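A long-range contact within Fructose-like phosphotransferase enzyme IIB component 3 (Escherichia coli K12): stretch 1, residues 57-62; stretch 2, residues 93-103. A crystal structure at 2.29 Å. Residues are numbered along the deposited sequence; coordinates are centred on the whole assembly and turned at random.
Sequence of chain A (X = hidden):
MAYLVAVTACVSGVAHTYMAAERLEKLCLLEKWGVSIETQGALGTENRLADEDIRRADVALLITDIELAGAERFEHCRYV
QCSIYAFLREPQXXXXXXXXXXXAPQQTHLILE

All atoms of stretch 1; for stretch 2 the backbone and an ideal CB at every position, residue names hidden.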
# COMPACT_ATOMS: atom_id res chain seq x y z
N ALA A 57 14.20 8.48 4.82
CA ALA A 57 14.31 7.73 3.57
C ALA A 57 13.21 8.18 2.62
O ALA A 57 12.09 8.45 3.05
CB ALA A 57 14.21 6.24 3.84
N ASP A 58 13.54 8.26 1.34
CA ASP A 58 12.57 8.69 0.34
C ASP A 58 11.66 7.53 -0.06
O ASP A 58 10.54 7.74 -0.52
CB ASP A 58 13.28 9.26 -0.88
CG ASP A 58 14.12 10.48 -0.54
OD1 ASP A 58 13.58 11.60 -0.55
OD2 ASP A 58 15.33 10.31 -0.27
N VAL A 59 12.15 6.31 0.13
CA VAL A 59 11.40 5.11 -0.20
C VAL A 59 12.04 3.89 0.46
O VAL A 59 13.25 3.84 0.64
CB VAL A 59 11.30 4.91 -1.74
CG1 VAL A 59 12.68 4.77 -2.35
CG2 VAL A 59 10.42 3.72 -2.09
N ALA A 60 11.22 2.91 0.83
CA ALA A 60 11.72 1.67 1.40
C ALA A 60 11.55 0.52 0.41
O ALA A 60 10.65 0.53 -0.42
CB ALA A 60 11.00 1.35 2.70
N LEU A 61 12.44 -0.46 0.49
CA LEU A 61 12.30 -1.67 -0.33
C LEU A 61 12.23 -2.89 0.57
O LEU A 61 13.14 -3.16 1.35
CB LEU A 61 13.45 -1.80 -1.32
CG LEU A 61 13.37 -3.00 -2.26
CD1 LEU A 61 12.03 -3.04 -2.98
CD2 LEU A 61 14.51 -2.98 -3.27
N LEU A 62 11.13 -3.63 0.46
CA LEU A 62 10.92 -4.80 1.30
C LEU A 62 11.02 -6.08 0.50
O LEU A 62 10.07 -6.49 -0.17
CB LEU A 62 9.56 -4.70 2.01
CG LEU A 62 9.34 -3.39 2.77
CD1 LEU A 62 7.98 -3.38 3.45
CD2 LEU A 62 10.45 -3.15 3.78
N UNK A 93 13.13 -4.80 -12.77
CA UNK A 93 11.72 -4.64 -12.51
C UNK A 93 11.47 -3.92 -11.20
O UNK A 93 10.64 -3.02 -11.12
CB UNK A 93 11.03 -6.00 -12.50
N UNK A 94 12.21 -4.33 -10.19
CA UNK A 94 12.04 -3.84 -8.84
C UNK A 94 12.44 -2.37 -8.68
O UNK A 94 11.66 -1.57 -8.16
CB UNK A 94 12.86 -4.71 -7.88
N UNK A 95 13.63 -2.00 -9.14
CA UNK A 95 14.11 -0.64 -8.87
C UNK A 95 13.37 0.41 -9.70
O UNK A 95 13.32 1.58 -9.31
CB UNK A 95 15.61 -0.55 -9.15
N UNK A 96 12.80 0.01 -10.84
CA UNK A 96 12.03 0.95 -11.66
C UNK A 96 10.66 1.12 -11.03
O UNK A 96 10.02 2.15 -11.17
CB UNK A 96 11.91 0.47 -13.11
N UNK A 97 10.20 0.07 -10.35
CA UNK A 97 9.02 0.18 -9.52
C UNK A 97 9.33 1.13 -8.37
O UNK A 97 8.54 2.01 -8.05
CB UNK A 97 8.57 -1.19 -9.01
N UNK A 98 10.51 0.94 -7.78
CA UNK A 98 11.00 1.81 -6.72
C UNK A 98 11.08 3.27 -7.19
O UNK A 98 10.77 4.19 -6.43
CB UNK A 98 12.37 1.33 -6.24
N UNK A 99 11.47 3.47 -8.44
CA UNK A 99 11.69 4.82 -8.94
C UNK A 99 10.36 5.49 -9.30
O UNK A 99 10.25 6.72 -9.28
CB UNK A 99 12.62 4.79 -10.16
N UNK A 100 9.35 4.68 -9.60
CA UNK A 100 7.99 5.19 -9.75
C UNK A 100 7.44 5.66 -8.40
O UNK A 100 7.03 6.80 -8.25
CB UNK A 100 7.08 4.12 -10.35
N UNK A 101 7.46 4.75 -7.42
CA UNK A 101 7.02 5.05 -6.06
C UNK A 101 7.75 6.27 -5.52
O UNK A 101 7.19 7.08 -4.78
CB UNK A 101 7.25 3.85 -5.14
N UNK A 102 9.02 6.41 -5.91
CA UNK A 102 9.80 7.60 -5.60
C UNK A 102 9.24 8.81 -6.34
O UNK A 102 9.09 9.89 -5.76
CB UNK A 102 11.27 7.39 -5.96
N UNK A 103 8.93 8.62 -7.61
CA UNK A 103 8.44 9.69 -8.47
C UNK A 103 7.00 10.10 -8.17
O UNK A 103 6.72 11.28 -7.94
CB UNK A 103 8.55 9.26 -9.93

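Stretch 2 is a helix throughout, and it runs roughly antiparallel to strand 59-62, at 149° between their directions. From the strand, Val 59 and Leu 61 point toward the helix and Ala 60 points away.

Position 93 has nothing of stretch 1 within 5.5 Å of its ideal CB. Many residues would suit it. It is Arg 93, which makes no contact here.

At position 94 CA-to-CB points toward the strand, and the ideal CB lies 5.2 Å from CD2 of Leu 61. That gap leaves room for a methyl or two. Val, Ile or Leu would fit. The residue is Val 94, chi1 t, and its CG1 packs 3.7 Å from Leu 61 CD1.

Position 95 points sideways and position 96 is out of reach, so stretch 1 restricts neither. They are Met 95, present as selenomethionine with its end leading away, and Ser 96. Position 97, also out of reach, is Ala 97.

Position 98 points toward the strand between its two apolar side chains. Its ideal CB is 5.2 Å from Val 59 CG2 and 5.5 Å from Leu 61 CD1. A branched apolar side chain could reach both; Val, Ile and Leu are candidates. Val 98 does so with its two methyls: CG1 lies 3.8 Å from Val 59 CG1, and CG2 lies 3.9 Å from Leu 61 CD1.

Position 99 points away and position 100 is out of reach. Polar or charged residues would be acceptable at both. They are Arg 99 and Lys 100, neither touching stretch 1.

Position 101 points toward Val 59, with the ideal CB already 4.4 Å from Val 59 CG2. A small or medium apolar residue would suit, such as Ala, Val or Ile. Val 101, chi1 t, sets its CG1 3.9 Å from Val 59 CG2.

Position 102 points sideways, yet its CA lies 6.2 Å from Val 59 CA, the nearest such pair. Its ideal CB is 4.7 Å from Val 59 CG1. The carboxylate of Asp 58 might suggest a basic residue, but the nearby methyl favours Leu, Met or Ile. Leu 102 bends back with chi1 t and chi2 p. Its CD1 lies 3.5 Å from Asp 58 CB and 4.5 Å from Val 59 CG1, so it meets the aliphatic part of the acid.

Position 103 is out of reach and unrestricted by stretch 1. It is Ser 103, poorly ordered.

Stretch 2, residues 93-103: RVMSAVRKVLS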
# COMPACT_ATOMS: atom_id res chain seq x y z
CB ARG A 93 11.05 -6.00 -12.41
CG ARG A 93 10.79 -6.69 -13.74
CD ARG A 93 9.65 -7.66 -13.61
NE ARG A 93 8.64 -7.14 -12.69
CZ ARG A 93 7.54 -7.79 -12.30
NH1 ARG A 93 7.25 -8.99 -12.76
NH2 ARG A 93 6.71 -7.22 -11.45
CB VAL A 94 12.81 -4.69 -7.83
CG1 VAL A 94 12.59 -4.18 -6.43
CG2 VAL A 94 12.39 -6.15 -7.95
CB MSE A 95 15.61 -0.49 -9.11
CG MSE A 95 16.01 -0.35 -10.56
SE MSE A 95 17.93 -0.52 -10.79
CE MSE A 95 18.01 -2.46 -10.90
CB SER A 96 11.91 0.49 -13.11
OG SER A 96 10.90 1.21 -13.79
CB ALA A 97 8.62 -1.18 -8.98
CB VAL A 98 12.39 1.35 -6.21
CG1 VAL A 98 13.03 2.42 -5.33
CG2 VAL A 98 12.27 0.04 -5.44
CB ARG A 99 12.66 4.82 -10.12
CG ARG A 99 13.51 6.08 -10.22
CD ARG A 99 14.63 5.92 -11.25
NE ARG A 99 15.61 7.01 -11.18
CZ ARG A 99 15.41 8.23 -11.67
NH1 ARG A 99 14.26 8.52 -12.26
NH2 ARG A 99 16.35 9.15 -11.57
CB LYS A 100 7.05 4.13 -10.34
CG LYS A 100 7.39 3.69 -11.76
CD LYS A 100 6.43 2.60 -12.23
CE LYS A 100 5.66 3.03 -13.48
NZ LYS A 100 5.95 2.12 -14.63
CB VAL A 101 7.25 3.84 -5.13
CG1 VAL A 101 6.93 4.19 -3.69
CG2 VAL A 101 6.39 2.66 -5.59
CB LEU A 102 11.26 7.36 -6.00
CG LEU A 102 12.31 8.43 -5.71
CD1 LEU A 102 12.28 8.83 -4.25
CD2 LEU A 102 13.69 7.92 -6.10
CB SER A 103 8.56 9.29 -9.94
OG SER A 103 7.79 10.15 -10.77
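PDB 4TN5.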